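Side-chain contacts in 39 kDa initiator binding protein (Trichomonas vaginalis, PDB 1PP7), which binds the initiator element of core promoters through its N-terminal DNA-binding domain, the part in this chain, and so probably helps to set where transcription starts: residues C[33-38]-C[105-110]; C[50-53]-C[57-60]; C[71-76]-C[81-86]. All blocks are in the same frame, centred on the assembly; numbering follows the deposited sequence.

Contact 1. Residues C[33-38]-C[105-110]; sequences RFPRKL and WKRSGF. With nucleotides of chain A.
Phe-110 and Pro-35 give up the most surface here, and they meet through the backbone: Pro-35 O lies in the plane of the phenyl ring at its edge, with Phe-110 CE2 3.5 Å away. A carbonyl placed like this faces the ring's slightly positive C-H rim instead of its electron-rich face. With CG anti to the backbone N (chi1 -174°), Phe-110 reaches back from its strand to the start of helix 34-45, where its CZ also touches Leu-38 CB at 4.2 Å. The same ring packs edge-to-face with both His-39 and Phe-92, so aromatic neighbours help fix its rotation.

Arg-107 supplies the second half of the contact. Its extended chain carries the guanidinium under the proline, whose CG sits over one face; the shortest approach is Pro-35 CB to Arg-107 NH1, 3.8 Å. The polar edge is used separately, NE giving its hydrogen to Leu-90 O and NH2 to O of Asp-118, the last ordered residue. A type II turn from Arg-107 to Phe-110, with Gly-109 at positive phi, brings both residues to the same helix end.

That helix end also meets DNA. Arg-33, the N-cap residue, bends at chi3 (68°) and grips OP2 of DC6 of chain A twice, from NE at 2.7 Å and from NH2 at 2.8 Å. The neighbouring Phe-34 N donates to OP1 of DC6 at 2.9 Å and nearly straight (167°), so the positive end of the helix dipole probably strengthens the hold. A helix N terminus set on a backbone phosphate, and here packed against the turn that follows strand 102-106, is an arrangement familiar from winged-helix DNA-binding domains, the fold this chain adopts.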
loop_
_atom_site.group_PDB
_atom_site.type_symbol
_atom_site.label_atom_id
_atom_site.label_comp_id
_atom_site.label_asym_id
_atom_site.label_seq_id
_atom_site.Cartn_x
_atom_site.Cartn_y
_atom_site.Cartn_z
ATOM N N ARG C 33 -0.543 -7.908 9.218
ATOM C CA ARG C 33 -1.375 -8.168 8.043
ATOM C C ARG C 33 -1.349 -7.105 6.916
ATOM O O ARG C 33 -1.073 -5.924 7.145
ATOM C CB ARG C 33 -2.797 -8.484 8.474
ATOM C CG ARG C 33 -2.774 -9.739 9.276
ATOM C CD ARG C 33 -4.089 -10.189 9.714
ATOM N NE ARG C 33 -4.845 -10.609 8.546
ATOM C CZ ARG C 33 -5.958 -11.335 8.620
ATOM N NH1 ARG C 33 -6.439 -11.709 9.810
ATOM N NH2 ARG C 33 -6.575 -11.714 7.508
ATOM N N PHE C 34 -1.609 -7.559 5.697
ATOM C CA PHE C 34 -1.573 -6.702 4.489
ATOM C C PHE C 34 -2.333 -5.347 4.571
ATOM O O PHE C 34 -1.802 -4.316 4.200
ATOM C CB PHE C 34 -2.068 -7.533 3.281
ATOM C CG PHE C 34 -2.137 -6.756 2.019
ATOM C CD1 PHE C 34 -3.335 -6.138 1.627
ATOM C CD2 PHE C 34 -0.998 -6.572 1.247
ATOM C CE1 PHE C 34 -3.393 -5.345 0.482
ATOM C CE2 PHE C 34 -1.069 -5.766 0.099
ATOM C CZ PHE C 34 -2.286 -5.155 -0.273
ATOM N N PRO C 35 -3.587 -5.353 5.078
ATOM C CA PRO C 35 -4.358 -4.107 5.199
ATOM C C PRO C 35 -3.592 -3.049 5.974
ATOM O O PRO C 35 -3.501 -1.906 5.489
ATOM C CB PRO C 35 -5.627 -4.523 5.970
ATOM C CG PRO C 35 -5.774 -5.952 5.624
ATOM C CD PRO C 35 -4.339 -6.488 5.653
ATOM N N ARG C 36 -3.050 -3.424 7.159
ATOM C CA ARG C 36 -2.341 -2.466 7.994
ATOM C C ARG C 36 -0.981 -2.136 7.446
ATOM O O ARG C 36 -0.430 -1.060 7.742
ATOM C CB ARG C 36 -2.242 -2.931 9.430
ATOM C CG ARG C 36 -3.569 -2.918 10.139
ATOM C CD ARG C 36 -3.326 -2.955 11.597
ATOM N NE ARG C 36 -4.511 -3.192 12.398
ATOM C CZ ARG C 36 -4.437 -3.218 13.720
ATOM N NH1 ARG C 36 -3.222 -3.038 14.276
ATOM N NH2 ARG C 36 -5.539 -3.356 14.486
ATOM N N LYS C 37 -0.419 -3.040 6.653
ATOM C CA LYS C 37 0.826 -2.697 5.995
ATOM C C LYS C 37 0.453 -1.634 4.923
ATOM O O LYS C 37 1.115 -0.598 4.827
ATOM C CB LYS C 37 1.476 -3.916 5.341
ATOM C CG LYS C 37 1.948 -4.901 6.396
ATOM C CD LYS C 37 2.268 -6.254 5.806
ATOM C CE LYS C 37 3.458 -6.860 6.515
ATOM N NZ LYS C 37 3.652 -8.343 6.227
ATOM N N LEU C 38 -0.610 -1.860 4.149
ATOM C CA LEU C 38 -0.982 -0.872 3.141
ATOM C C LEU C 38 -1.257 0.423 3.849
ATOM O O LEU C 38 -0.800 1.478 3.410
ATOM C CB LEU C 38 -2.258 -1.255 2.383
ATOM C CG LEU C 38 -2.162 -1.342 0.861
ATOM C CD1 LEU C 38 -3.556 -1.336 0.238
ATOM C CD2 LEU C 38 -1.266 -0.213 0.331
ATOM N N TRP C 105 -8.773 2.829 -5.628
ATOM C CA TRP C 105 -9.408 1.908 -4.689
ATOM C C TRP C 105 -10.141 2.435 -3.487
ATOM O O TRP C 105 -9.914 3.547 -3.077
ATOM C CB TRP C 105 -8.359 0.954 -4.096
ATOM C CG TRP C 105 -7.584 0.240 -5.103
ATOM C CD1 TRP C 105 -6.613 0.761 -5.892
ATOM C CD2 TRP C 105 -7.756 -1.120 -5.514
ATOM N NE1 TRP C 105 -6.181 -0.162 -6.766
ATOM C CE2 TRP C 105 -6.855 -1.339 -6.566
ATOM C CE3 TRP C 105 -8.576 -2.162 -5.096
ATOM C CZ2 TRP C 105 -6.745 -2.577 -7.225
ATOM C CZ3 TRP C 105 -8.481 -3.385 -5.743
ATOM C CH2 TRP C 105 -7.568 -3.580 -6.802
ATOM N N LYS C 106 -10.954 1.545 -2.885
ATOM C CA LYS C 106 -11.699 1.793 -1.654
ATOM C C LYS C 106 -11.976 0.437 -0.998
ATOM O O LYS C 106 -11.907 -0.600 -1.637
ATOM C CB LYS C 106 -13.005 2.561 -1.904
ATOM C CG LYS C 106 -14.303 1.754 -1.802
ATOM C CD LYS C 106 -15.264 2.144 -2.902
ATOM C CE LYS C 106 -16.754 2.026 -2.497
ATOM N NZ LYS C 106 -17.248 0.665 -2.207
ATOM N N ARG C 107 -12.287 0.431 0.290
ATOM C CA ARG C 107 -12.531 -0.822 1.012
ATOM C C ARG C 107 -13.270 -0.347 2.230
ATOM O O ARG C 107 -12.866 0.638 2.846
ATOM C CB ARG C 107 -11.204 -1.476 1.404
ATOM C CG ARG C 107 -11.387 -2.773 2.201
ATOM C CD ARG C 107 -10.154 -3.156 3.002
ATOM N NE ARG C 107 -10.193 -4.528 3.501
ATOM C CZ ARG C 107 -9.830 -4.900 4.742
ATOM N NH1 ARG C 107 -9.409 -4.014 5.651
ATOM N NH2 ARG C 107 -9.849 -6.176 5.064
ATOM N N SER C 108 -14.349 -1.011 2.608
ATOM C CA SER C 108 -15.115 -0.494 3.735
ATOM C C SER C 108 -14.307 -0.403 5.059
ATOM O O SER C 108 -13.621 -1.332 5.457
ATOM C CB SER C 108 -16.428 -1.302 3.877
ATOM O OG SER C 108 -16.164 -2.564 4.469
ATOM N N GLY C 109 -14.376 0.752 5.713
ATOM C CA GLY C 109 -13.659 0.955 6.954
ATOM C C GLY C 109 -12.160 1.197 6.765
ATOM O O GLY C 109 -11.373 1.151 7.731
ATOM N N PHE C 110 -11.760 1.445 5.522
ATOM C CA PHE C 110 -10.373 1.690 5.222
ATOM C C PHE C 110 -10.298 3.171 4.750
ATOM O O PHE C 110 -10.632 3.527 3.605
ATOM C CB PHE C 110 -9.921 0.662 4.170
ATOM C CG PHE C 110 -8.453 0.706 3.872
ATOM C CD1 PHE C 110 -7.939 1.607 2.920
ATOM C CD2 PHE C 110 -7.559 -0.095 4.589
ATOM C CE1 PHE C 110 -6.563 1.705 2.702
ATOM C CE2 PHE C 110 -6.165 0.007 4.369
ATOM C CZ PHE C 110 -5.678 0.907 3.428
ATOM P P DC A 6 -2.957 -11.429 5.375
ATOM O OP1 DC A 6 -1.868 -10.395 5.268
ATOM O OP2 DC A 6 -4.286 -11.081 5.993
ATOM O "O5'" DC A 6 -3.200 -12.099 3.933
ATOM C "C5'" DC A 6 -2.218 -12.044 2.874
ATOM C "C4'" DC A 6 -1.024 -12.923 3.180
ATOM O "O4'" DC A 6 -1.469 -14.285 3.344
ATOM C "C3'" DC A 6 0.072 -12.978 2.107
ATOM O "O3'" DC A 6 1.343 -12.643 2.629
ATOM C "C2'" DC A 6 0.124 -14.423 1.642
ATOM C "C1'" DC A 6 -0.510 -15.179 2.789
ATOM N N1 DC A 6 -1.234 -16.390 2.380
ATOM C C2 DC A 6 -0.506 -17.509 1.970
ATOM O O2 DC A 6 0.725 -17.432 1.897
ATOM N N3 DC A 6 -1.162 -18.637 1.660
ATOM C C4 DC A 6 -2.503 -18.673 1.725
ATOM N N4 DC A 6 -3.102 -19.812 1.412
ATOM C C5 DC A 6 -3.275 -17.543 2.106
ATOM C C6 DC A 6 -2.604 -16.431 2.419
ATOM P P DA A 5 -5.860 -15.543 9.840
ATOM O OP1 DA A 5 -6.052 -14.703 11.034
ATOM O OP2 DA A 5 -7.022 -15.963 9.007
ATOM O "O5'" DA A 5 -4.832 -14.803 8.889
ATOM C "C5'" DA A 5 -3.508 -14.525 9.336
ATOM C "C4'" DA A 5 -2.640 -14.247 8.133
ATOM O "O4'" DA A 5 -2.213 -15.500 7.564
ATOM C "C3'" DA A 5 -3.338 -13.499 6.989
ATOM O "O3'" DA A 5 -2.405 -12.620 6.327
ATOM C "C2'" DA A 5 -3.748 -14.628 6.069
ATOM C "C1'" DA A 5 -2.540 -15.531 6.213
ATOM N N9 DA A 5 -2.681 -16.936 5.816
ATOM C C8 DA A 5 -3.828 -17.651 5.541
ATOM N N7 DA A 5 -3.605 -18.875 5.117
ATOM C C5 DA A 5 -2.222 -18.986 5.133
ATOM C C6 DA A 5 -1.361 -20.035 4.747
ATOM N N6 DA A 5 -1.815 -21.247 4.346
ATOM N N1 DA A 5 -0.020 -19.804 4.803
ATOM C C2 DA A 5 0.413 -18.598 5.260
ATOM N N3 DA A 5 -0.307 -17.542 5.684
ATOM C C4 DA A 5 -1.633 -17.804 5.581
#

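Contact 2. Residues C[50-53]-C[57-60]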
loop_
_atom_site.group_PDB
_atom_site.type_symbol
_atom_site.label_atom_id
_atom_site.label_comp_id
_atom_site.label_asym_id
_atom_site.label_seq_id
_atom_site.Cartn_x
_atom_site.Cartn_y
_atom_site.Cartn_z
ATOM N N GLN C 50 7.489 13.479 -2.065
ATOM C CA GLN C 50 8.440 13.057 -3.089
ATOM C C GLN C 50 8.335 11.556 -3.237
ATOM O O GLN C 50 8.073 11.055 -4.313
ATOM C CB GLN C 50 9.879 13.514 -2.708
ATOM C CG GLN C 50 11.056 12.809 -3.434
ATOM C CD GLN C 50 12.471 13.311 -2.980
ATOM O OE1 GLN C 50 12.875 13.138 -1.801
ATOM N NE2 GLN C 50 13.220 13.929 -3.919
ATOM N N LEU C 51 8.492 10.827 -2.150
ATOM C CA LEU C 51 8.412 9.383 -2.237
ATOM C C LEU C 51 7.012 8.924 -2.678
ATOM O O LEU C 51 6.865 7.987 -3.454
ATOM C CB LEU C 51 8.754 8.772 -0.886
ATOM C CG LEU C 51 9.846 7.710 -0.942
ATOM C CD1 LEU C 51 9.798 6.915 0.341
ATOM C CD2 LEU C 51 9.640 6.804 -2.140
ATOM N N GLU C 52 5.986 9.580 -2.156
ATOM C CA GLU C 52 4.609 9.265 -2.492
ATOM C C GLU C 52 4.435 9.345 -3.999
ATOM O O GLU C 52 3.667 8.568 -4.536
ATOM C CB GLU C 52 3.709 10.241 -1.753
ATOM C CG GLU C 52 2.273 10.302 -2.145
ATOM C CD GLU C 52 1.494 11.351 -1.291
ATOM O OE1 GLU C 52 1.898 12.563 -1.210
ATOM O OE2 GLU C 52 0.463 10.941 -0.695
ATOM N N GLU C 53 5.166 10.267 -4.658
ATOM C CA GLU C 53 5.176 10.473 -6.141
ATOM C C GLU C 53 5.810 9.230 -6.798
ATOM O O GLU C 53 5.174 8.497 -7.562
ATOM C CB GLU C 53 6.100 11.659 -6.601
ATOM C CG GLU C 53 5.640 13.168 -6.576
ATOM C CD GLU C 53 6.816 14.188 -6.907
ATOM O OE1 GLU C 53 6.594 15.436 -6.981
ATOM O OE2 GLU C 53 7.976 13.736 -7.089
ATOM N N LEU C 57 1.134 5.884 -4.306
ATOM C CA LEU C 57 0.254 5.358 -3.294
ATOM C C LEU C 57 -0.156 6.561 -2.460
ATOM O O LEU C 57 0.611 7.002 -1.615
ATOM C CB LEU C 57 0.981 4.335 -2.425
ATOM C CG LEU C 57 0.087 3.593 -1.453
ATOM C CD1 LEU C 57 -1.132 3.162 -2.221
ATOM C CD2 LEU C 57 0.836 2.407 -0.816
ATOM N N SER C 58 -1.356 7.093 -2.727
ATOM C CA SER C 58 -1.894 8.253 -2.002
ATOM C C SER C 58 -3.425 8.379 -1.947
ATOM O O SER C 58 -4.147 7.911 -2.821
ATOM C CB SER C 58 -1.283 9.577 -2.547
ATOM O OG SER C 58 -1.393 9.694 -3.940
ATOM N N TRP C 59 -3.921 8.997 -0.884
ATOM C CA TRP C 59 -5.366 9.193 -0.760
ATOM C C TRP C 59 -5.833 10.280 -1.730
ATOM O O TRP C 59 -5.171 11.317 -1.921
ATOM C CB TRP C 59 -5.744 9.644 0.648
ATOM C CG TRP C 59 -5.459 8.631 1.729
ATOM C CD1 TRP C 59 -4.436 8.673 2.645
ATOM C CD2 TRP C 59 -6.232 7.450 2.037
ATOM N NE1 TRP C 59 -4.537 7.600 3.493
ATOM C CE2 TRP C 59 -5.627 6.838 3.143
ATOM C CE3 TRP C 59 -7.378 6.865 1.482
ATOM C CZ2 TRP C 59 -6.112 5.677 3.702
ATOM C CZ3 TRP C 59 -7.868 5.712 2.035
ATOM C CH2 TRP C 59 -7.234 5.124 3.135
ATOM N N ILE C 60 -6.971 10.060 -2.348
ATOM C CA ILE C 60 -7.516 11.092 -3.221
ATOM C C ILE C 60 -8.734 11.705 -2.439
ATOM O O ILE C 60 -9.231 12.772 -2.759
ATOM C CB ILE C 60 -7.868 10.495 -4.622
ATOM C CG1 ILE C 60 -8.943 9.429 -4.502
ATOM C CG2 ILE C 60 -6.600 9.844 -5.231
ATOM C CD1 ILE C 60 -9.100 8.647 -5.776
HETATM O O HOH W 1 -1.855 10.183 0.668
#
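Glu-52 lays its aliphatic part over Ser-58, CG standing 3.7 Å from Ser-58 CB and equally far from Leu-57 O. This is the turn of a winged-helix domain where helix 49-55 hands over to strand 57-59, an outer strand of the four-stranded antiparallel sheet. Only three residues lie between the two segments, so the middle of this short helix, at Glu-52, comes beside the start of the strand. The backbones come near without bonding: Glu-52 O is 3.7 Å from Leu-57 N.

The glutamate does the bridging. A chi1 of 168° swings its chain away from the backbone N, and the chain stays extended to the carboxylate, which carries the acid off the helix and along the strand. The spacing between OE2 and Ser-58 CB is too short to be trusted, and the exact placing of the carboxylate is doubtful to that extent. Ser-58 OG, 3.9 Å from Glu-52 OE2, makes no hydrogen bond with it.

Leu-57 behaves differently. Its side chain leads away from the helix and into the hydrophobic core, among Leu-41, Leu-42 and Leu-45 of helix 34-45 and against Phe-65 and Met-67 of the adjoining strand. Leucine thereby anchors one face of the strand, while the glutamate runs along the edge that is not paired with strand 65-67.

Sheet pairing uses the backbone of Ser-58, bonded to Lys-66 in strand 65-67. The next amide along is served by solvent instead, since in the model one water links helix to strand: it donates a hydrogen bond to Glu-52 OE2, as placed, at 2.8 Å, and accepts one from Trp-59 N, with its oxygen also 2.8 Å from that nitrogen.

Contact 3. Residues C[71-76]-C[81-86]; sequences NVALVM and NTLNVN. With nucleotides of chain A.
The amide of Asn-81 meets the cytosine of DC9 of chain A at its exocyclic N4: OD1 lies close to the base plane and accepts from N4 at 2.9 Å (157°), while the amide itself stands steeply to the ring. The trans setting of chi1, at 169°, is what sends this amide out from the helix. Its other half is also engaged, ND2 donating to O4 of a thymine base, so the amide's acceptor and donor both read bases.

Beside this polar contact a thymine methyl is packed against an apolar group: Val-85 CG1 is 3.6 Å from C7 of DT7 of chain A. The second amide, that of Asn-86, turns to the DNA backbone instead, its ND2 donating to OP2 of the same DT7 at 2.9 Å. Thr-82 also faces the DNA, but its placing is doubtful, because its CG2 comes too close to a phosphate oxygen of DT8 of chain A.

Leu-83 points from the same helix to the protein interior. Its CD1 is set against the backbone of the preceding helix, 3.9 Å from Ala-73 N and 4.1 Å from Ala-73 CB; the small alanine lets the helices come close. Val-72 CG1 closes on the same methyl at 4.1 Å, its side chain crossing that of Leu-83 at about a right angle.

One helix thus has a greasy face for its partner and a polar, methyl-reading face for the major groove: a helix-turn-helix, with helix 80-89 as the recognition helix.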
loop_
_atom_site.group_PDB
_atom_site.type_symbol
_atom_site.label_atom_id
_atom_site.label_comp_id
_atom_site.label_asym_id
_atom_site.label_seq_id
_atom_site.Cartn_x
_atom_site.Cartn_y
_atom_site.Cartn_z
ATOM N N ASN C 71 4.803 -0.633 -8.452
ATOM C CA ASN C 71 5.742 -0.080 -7.460
ATOM C C ASN C 71 5.422 -0.514 -6.035
ATOM O O ASN C 71 6.309 -0.748 -5.212
ATOM C CB ASN C 71 5.741 1.445 -7.531
ATOM C CG ASN C 71 6.482 1.995 -8.792
ATOM O OD1 ASN C 71 6.828 1.245 -9.711
ATOM N ND2 ASN C 71 6.707 3.310 -8.828
ATOM N N VAL C 72 4.140 -0.590 -5.732
ATOM C CA VAL C 72 3.701 -0.995 -4.427
ATOM C C VAL C 72 4.074 -2.452 -4.150
ATOM O O VAL C 72 4.452 -2.801 -3.029
ATOM C CB VAL C 72 2.226 -0.813 -4.328
ATOM C CG1 VAL C 72 1.702 -1.479 -3.047
ATOM C CG2 VAL C 72 1.921 0.668 -4.393
ATOM N N ALA C 73 3.974 -3.306 -5.168
ATOM C CA ALA C 73 4.346 -4.676 -4.951
ATOM C C ALA C 73 5.834 -4.645 -4.633
ATOM O O ALA C 73 6.255 -5.339 -3.742
ATOM C CB ALA C 73 4.081 -5.505 -6.164
ATOM N N LEU C 74 6.633 -3.824 -5.319
ATOM C CA LEU C 74 8.079 -3.803 -5.042
ATOM C C LEU C 74 8.440 -3.420 -3.632
ATOM O O LEU C 74 9.032 -4.225 -2.907
ATOM C CB LEU C 74 8.855 -2.853 -5.973
ATOM C CG LEU C 74 8.957 -3.309 -7.422
ATOM C CD1 LEU C 74 9.529 -2.192 -8.307
ATOM C CD2 LEU C 74 9.818 -4.508 -7.477
ATOM N N VAL C 75 8.085 -2.200 -3.230
ATOM C CA VAL C 75 8.431 -1.760 -1.879
ATOM C C VAL C 75 7.914 -2.726 -0.792
ATOM O O VAL C 75 8.450 -2.758 0.327
ATOM C CB VAL C 75 7.918 -0.324 -1.603
ATOM C CG1 VAL C 75 8.212 0.569 -2.777
ATOM C CG2 VAL C 75 6.470 -0.305 -1.404
ATOM N N MET C 76 6.900 -3.529 -1.120
ATOM C CA MET C 76 6.313 -4.462 -0.170
ATOM C C MET C 76 6.941 -5.828 -0.175
ATOM O O MET C 76 6.722 -6.636 0.759
ATOM C CB MET C 76 4.848 -4.637 -0.426
ATOM C CG MET C 76 4.022 -3.495 0.025
ATOM S SD MET C 76 2.337 -4.068 -0.084
ATOM C CE MET C 76 1.659 -3.642 1.462
ATOM N N ASN C 81 1.397 -10.285 -8.942
ATOM C CA ASN C 81 0.351 -11.242 -8.808
ATOM C C ASN C 81 -0.068 -11.429 -7.351
ATOM O O ASN C 81 -1.253 -11.475 -7.047
ATOM C CB ASN C 81 0.723 -12.574 -9.471
ATOM C CG ASN C 81 -0.256 -13.688 -9.127
ATOM O OD1 ASN C 81 -0.031 -14.462 -8.174
ATOM N ND2 ASN C 81 -1.357 -13.752 -9.855
ATOM N N THR C 82 0.853 -11.487 -6.414
ATOM C CA THR C 82 0.334 -11.692 -5.097
ATOM C C THR C 82 -0.304 -10.398 -4.602
ATOM O O THR C 82 -1.259 -10.441 -3.819
ATOM C CB THR C 82 1.421 -12.356 -4.202
ATOM O OG1 THR C 82 1.321 -11.921 -2.835
ATOM C CG2 THR C 82 2.747 -12.100 -4.766
ATOM N N LEU C 83 0.139 -9.234 -5.112
ATOM C CA LEU C 83 -0.493 -7.994 -4.658
ATOM C C LEU C 83 -1.987 -8.088 -5.034
ATOM O O LEU C 83 -2.852 -7.833 -4.166
ATOM C CB LEU C 83 0.087 -6.767 -5.335
ATOM C CG LEU C 83 0.208 -5.471 -4.539
ATOM C CD1 LEU C 83 0.227 -4.355 -5.536
ATOM C CD2 LEU C 83 -0.894 -5.249 -3.551
ATOM N N ASN C 84 -2.273 -8.449 -6.312
ATOM C CA ASN C 84 -3.648 -8.559 -6.806
ATOM C C ASN C 84 -4.401 -9.583 -5.999
ATOM O O ASN C 84 -5.545 -9.358 -5.625
ATOM C CB ASN C 84 -3.755 -9.025 -8.264
ATOM C CG ASN C 84 -3.060 -8.089 -9.279
ATOM O OD1 ASN C 84 -3.034 -6.852 -9.112
ATOM N ND2 ASN C 84 -2.534 -8.687 -10.377
ATOM N N VAL C 85 -3.783 -10.734 -5.742
ATOM C CA VAL C 85 -4.466 -11.751 -4.987
ATOM C C VAL C 85 -4.878 -11.187 -3.575
ATOM O O VAL C 85 -6.013 -11.405 -3.107
ATOM C CB VAL C 85 -3.565 -13.020 -4.890
ATOM C CG1 VAL C 85 -3.963 -13.878 -3.718
ATOM C CG2 VAL C 85 -3.702 -13.862 -6.182
ATOM N N ASN C 86 -3.961 -10.471 -2.905
ATOM C CA ASN C 86 -4.253 -9.883 -1.606
ATOM C C ASN C 86 -5.386 -8.816 -1.661
ATOM O O ASN C 86 -6.233 -8.757 -0.718
ATOM C CB ASN C 86 -2.990 -9.244 -1.000
ATOM C CG ASN C 86 -1.962 -10.279 -0.506
ATOM O OD1 ASN C 86 -2.252 -11.499 -0.367
ATOM N ND2 ASN C 86 -0.763 -9.795 -0.241
ATOM P P DT A 7 2.405 -11.945 1.660
ATOM O OP1 DT A 7 3.633 -11.631 2.468
ATOM O OP2 DT A 7 1.725 -10.878 0.859
ATOM O "O5'" DT A 7 2.779 -13.095 0.638
ATOM C "C5'" DT A 7 3.771 -14.042 1.001
ATOM C "C4'" DT A 7 4.055 -14.969 -0.152
ATOM O "O4'" DT A 7 3.050 -16.007 -0.226
ATOM C "C3'" DT A 7 4.115 -14.300 -1.525
ATOM O "O3'" DT A 7 5.381 -14.590 -2.121
ATOM C "C2'" DT A 7 2.974 -14.952 -2.281
ATOM C "C1'" DT A 7 2.809 -16.283 -1.571
ATOM N N1 DT A 7 1.478 -16.900 -1.674
ATOM C C2 DT A 7 1.443 -18.238 -1.994
ATOM O O2 DT A 7 2.466 -18.876 -2.202
ATOM N N3 DT A 7 0.170 -18.795 -2.082
ATOM C C4 DT A 7 -1.045 -18.128 -1.885
ATOM O O4 DT A 7 -2.131 -18.744 -1.992
ATOM C C5 DT A 7 -0.917 -16.697 -1.552
ATOM C C7 DT A 7 -2.154 -15.889 -1.311
ATOM C C6 DT A 7 0.319 -16.175 -1.469
ATOM P P DT A 8 5.875 -13.799 -3.443
ATOM O OP1 DT A 8 7.306 -13.540 -3.145
ATOM O OP2 DT A 8 5.033 -12.684 -3.899
ATOM O "O5'" DT A 8 5.694 -14.977 -4.467
ATOM C "C5'" DT A 8 6.149 -16.255 -4.056
ATOM C "C4'" DT A 8 5.863 -17.288 -5.104
ATOM O "O4'" DT A 8 4.571 -17.821 -4.832
ATOM C "C3'" DT A 8 5.836 -16.793 -6.538
ATOM O "O3'" DT A 8 6.735 -17.567 -7.321
ATOM C "C2'" DT A 8 4.418 -17.051 -6.988
ATOM C "C1'" DT A 8 3.905 -18.074 -6.028
ATOM N N1 DT A 8 2.453 -18.015 -5.739
ATOM C C2 DT A 8 1.722 -19.201 -5.822
ATOM O O2 DT A 8 2.225 -20.265 -6.033
ATOM N N3 DT A 8 0.376 -19.076 -5.599
ATOM C C4 DT A 8 -0.298 -17.930 -5.230
ATOM O O4 DT A 8 -1.511 -17.991 -4.997
ATOM C C5 DT A 8 0.533 -16.726 -5.124
ATOM C C7 DT A 8 -0.098 -15.434 -4.710
ATOM C C6 DT A 8 1.845 -16.833 -5.395
ATOM P P DC A 9 7.214 -17.037 -8.774
ATOM O OP1 DC A 9 8.700 -17.077 -8.773
ATOM O OP2 DC A 9 6.524 -15.765 -9.167
ATOM O "O5'" DC A 9 6.651 -18.221 -9.680
ATOM C "C5'" DC A 9 6.623 -19.561 -9.176
ATOM C "C4'" DC A 9 5.713 -20.422 -10.021
ATOM O "O4'" DC A 9 4.354 -20.408 -9.514
ATOM C "C3'" DC A 9 5.634 -20.042 -11.506
ATOM O "O3'" DC A 9 5.677 -21.231 -12.330
ATOM C "C2'" DC A 9 4.278 -19.350 -11.607
ATOM C "C1'" DC A 9 3.444 -20.077 -10.556
ATOM N N1 DC A 9 2.335 -19.289 -9.965
ATOM C C2 DC A 9 1.083 -19.913 -9.765
ATOM O O2 DC A 9 0.948 -21.090 -10.072
ATOM N N3 DC A 9 0.056 -19.208 -9.233
ATOM C C4 DC A 9 0.239 -17.934 -8.886
ATOM N N4 DC A 9 -0.803 -17.283 -8.380
ATOM C C5 DC A 9 1.505 -17.273 -9.055
ATOM C C6 DC A 9 2.512 -17.978 -9.604
#

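In the fold
From the N terminus, helix 34-45 opens contact 1, the long-range closure, whose other half starts at the end of strand 102-106 and runs through the turn beyond. Contacts 2 and 3 both fall within that span, one after the other without crossing: contact 2 turns helix 49-55 into strand 57-59, and contact 3 folds helix 69-76 against helix 80-89. Helix 34-45 touches both inner pairs. Leu-38 packs on Leu-57 of contact 2, and Phe-34 lies on Met-76, Leu-83 and Asn-86 of contact 3. Leu-57 also reaches Val-72, and Trp-59 meets Phe-110. Contacts 1 and 3 hold successive nucleotides of DNA strand A, whereas contact 2 stays clear of the DNA.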